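Local coordinates for protein serpin 2 (Anopheles gambiae, PDB 3PZF) that inhibits clip-domain serine proteases by forming a covalent complex with its target, thereby holding back the melanization immune response of the mosquito, at residues A[152-157]-A[180-185]. Residues are numbered along the deposited sequence; the frame is centred on the assembly and turned at random.
Sequences NNWVSE and VNVIYF
Of the Val180 side chain, CG1 is the methyl that meets the indole of Trp154: anti to the backbone N (chi1 178°), Val180 CG1 stands 3.8 Å from Trp154 CZ3, approaching the ring plane obliquely. The same methyl lies more loosely beside Val155, with Val180 CG1 4.4 Å from Val155 CG2. Asn181, next along the strand, turns its side chain to the other face, where OD1 is hydrogen-bonded to Thr110 OG1. Val182 points back to the helix and divides its two branches between the same partners. Val182 CG1 packs 3.9 Å from Val155 CG2, while Val182 CG2 lies 4.1 Å from Trp154 CZ3. One ring corner is thus shared by methyls from two successive inward-facing strand residues, a worked example of how strand alternation serves helix-on-sheet packing. No hydrogen bond joins the segments; the side-chain contacts are apolar and buried, and the axes, 9.3 Å apart, run nearly parallel at 25°. Trp154 also meets Phe113 edge-to-face. Helix 144-158, the serpin helix F, therefore lies over strands 105-115 and 177-188 of beta-sheet A, which in serpins generally accepts the cleaved reactive-centre loop, on the face opposite the one from which the Asn181 side chain projects to touch helix 45-58.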
loop_
_atom_site.group_PDB
_atom_site.type_symbol
_atom_site.label_atom_id
_atom_site.label_comp_id
_atom_site.label_asym_id
_atom_site.label_seq_id
_atom_site.Cartn_x
_atom_site.Cartn_y
_atom_site.Cartn_z
ATOM N N ASN A 152 -17.680 -6.371 -6.016
ATOM C CA ASN A 152 -17.789 -5.809 -4.678
ATOM C C ASN A 152 -17.917 -6.885 -3.605
ATOM O O ASN A 152 -17.317 -6.768 -2.537
ATOM C CB ASN A 152 -18.919 -4.781 -4.616
ATOM C CG ASN A 152 -18.600 -3.546 -5.435
ATOM O OD1 ASN A 152 -17.429 -3.209 -5.622
ATOM N ND2 ASN A 152 -19.618 -2.877 -5.928
ATOM N N ASN A 153 -18.634 -7.962 -3.903
ATOM C CA ASN A 153 -18.742 -9.053 -2.947
ATOM C C ASN A 153 -17.387 -9.748 -2.781
ATOM O O ASN A 153 -17.063 -10.237 -1.711
ATOM C CB ASN A 153 -19.831 -10.048 -3.367
ATOM C CG ASN A 153 -21.234 -9.448 -3.289
ATOM O OD1 ASN A 153 -21.435 -8.367 -2.721
ATOM N ND2 ASN A 153 -22.213 -10.152 -3.851
ATOM N N TRP A 154 -16.590 -9.767 -3.846
ATOM C CA TRP A 154 -15.266 -10.356 -3.790
ATOM C C TRP A 154 -14.377 -9.506 -2.881
ATOM O O TRP A 154 -13.597 -10.029 -2.077
ATOM C CB TRP A 154 -14.683 -10.461 -5.204
ATOM C CG TRP A 154 -13.285 -10.979 -5.254
ATOM C CD1 TRP A 154 -12.886 -12.288 -5.348
ATOM C CD2 TRP A 154 -12.093 -10.195 -5.218
ATOM N NE1 TRP A 154 -11.509 -12.362 -5.354
ATOM C CE2 TRP A 154 -10.997 -11.089 -5.286
ATOM C CE3 TRP A 154 -11.842 -8.823 -5.136
ATOM C CZ2 TRP A 154 -9.685 -10.654 -5.280
ATOM C CZ3 TRP A 154 -10.531 -8.392 -5.136
ATOM C CH2 TRP A 154 -9.469 -9.302 -5.198
ATOM N N VAL A 155 -14.508 -8.189 -2.993
ATOM C CA VAL A 155 -13.728 -7.280 -2.141
ATOM C C VAL A 155 -14.059 -7.534 -0.666
ATOM O O VAL A 155 -13.156 -7.662 0.174
ATOM C CB VAL A 155 -13.978 -5.799 -2.522
ATOM C CG1 VAL A 155 -13.541 -4.842 -1.390
ATOM C CG2 VAL A 155 -13.262 -5.468 -3.833
ATOM N N SER A 156 -15.348 -7.629 -0.352
ATOM C CA SER A 156 -15.782 -7.849 1.030
ATOM C C SER A 156 -15.257 -9.175 1.578
ATOM O O SER A 156 -14.700 -9.243 2.665
ATOM C CB SER A 156 -17.309 -7.844 1.116
ATOM O OG SER A 156 -17.722 -7.976 2.465
ATOM N N GLU A 157 -15.457 -10.227 0.804
ATOM C CA GLU A 157 -15.054 -11.569 1.174
ATOM C C GLU A 157 -13.555 -11.671 1.461
ATOM O O GLU A 157 -13.146 -12.434 2.332
ATOM C CB GLU A 157 -15.471 -12.530 0.050
ATOM C CG GLU A 157 -14.706 -13.835 -0.018
ATOM C CD GLU A 157 -15.146 -14.697 -1.190
ATOM O OE1 GLU A 157 -16.136 -14.330 -1.862
ATOM O OE2 GLU A 157 -14.500 -15.738 -1.441
ATOM N N VAL A 180 -8.197 -5.888 -10.176
ATOM C CA VAL A 180 -8.597 -5.306 -8.888
ATOM C C VAL A 180 -7.673 -5.831 -7.816
ATOM O O VAL A 180 -7.402 -7.018 -7.776
ATOM C CB VAL A 180 -10.052 -5.703 -8.540
ATOM C CG1 VAL A 180 -10.455 -5.128 -7.173
ATOM C CG2 VAL A 180 -10.998 -5.194 -9.601
ATOM N N ASN A 181 -7.170 -4.941 -6.963
ATOM C CA ASN A 181 -6.365 -5.345 -5.836
ATOM C C ASN A 181 -6.856 -4.683 -4.555
ATOM O O ASN A 181 -7.153 -3.494 -4.536
ATOM C CB ASN A 181 -4.900 -4.968 -6.055
ATOM C CG ASN A 181 -4.051 -5.214 -4.825
ATOM O OD1 ASN A 181 -3.614 -6.341 -4.561
ATOM N ND2 ASN A 181 -3.830 -4.179 -4.062
ATOM N N VAL A 182 -6.933 -5.464 -3.487
ATOM C CA VAL A 182 -7.265 -4.923 -2.177
ATOM C C VAL A 182 -6.313 -5.516 -1.148
ATOM O O VAL A 182 -5.658 -6.530 -1.375
ATOM C CB VAL A 182 -8.739 -5.197 -1.753
ATOM C CG1 VAL A 182 -9.718 -4.477 -2.691
ATOM C CG2 VAL A 182 -9.035 -6.686 -1.754
ATOM N N ILE A 183 -6.230 -4.857 -0.001
ATOM C CA ILE A 183 -5.342 -5.307 1.056
ATOM C C ILE A 183 -6.030 -5.051 2.379
ATOM O O ILE A 183 -6.829 -4.119 2.494
ATOM C CB ILE A 183 -4.001 -4.577 1.034
ATOM C CG1 ILE A 183 -3.052 -5.213 2.063
ATOM C CG2 ILE A 183 -4.222 -3.079 1.311
ATOM C CD1 ILE A 183 -1.609 -4.683 1.988
ATOM N N TYR A 184 -5.771 -5.919 3.348
ATOM C CA TYR A 184 -6.424 -5.814 4.653
ATOM C C TYR A 184 -5.395 -6.183 5.701
ATOM O O TYR A 184 -4.560 -7.072 5.474
ATOM C CB TYR A 184 -7.637 -6.750 4.723
ATOM C CG TYR A 184 -8.082 -7.076 6.134
ATOM C CD1 TYR A 184 -8.964 -6.248 6.812
ATOM C CD2 TYR A 184 -7.606 -8.205 6.791
ATOM C CE1 TYR A 184 -9.384 -6.551 8.107
ATOM C CE2 TYR A 184 -8.017 -8.518 8.078
ATOM C CZ TYR A 184 -8.901 -7.690 8.731
ATOM O OH TYR A 184 -9.298 -7.998 10.013
ATOM N N PHE A 185 -5.415 -5.481 6.835
ATOM C CA PHE A 185 -4.416 -5.727 7.861
ATOM C C PHE A 185 -4.986 -5.485 9.248
ATOM O O PHE A 185 -5.502 -4.417 9.533
ATOM C CB PHE A 185 -3.204 -4.830 7.664
ATOM C CG PHE A 185 -2.273 -4.825 8.841
ATOM C CD1 PHE A 185 -1.689 -6.003 9.286
ATOM C CD2 PHE A 185 -1.992 -3.649 9.510
ATOM C CE1 PHE A 185 -0.828 -5.996 10.379
ATOM C CE2 PHE A 185 -1.130 -3.639 10.609
ATOM C CZ PHE A 185 -0.557 -4.822 11.043
#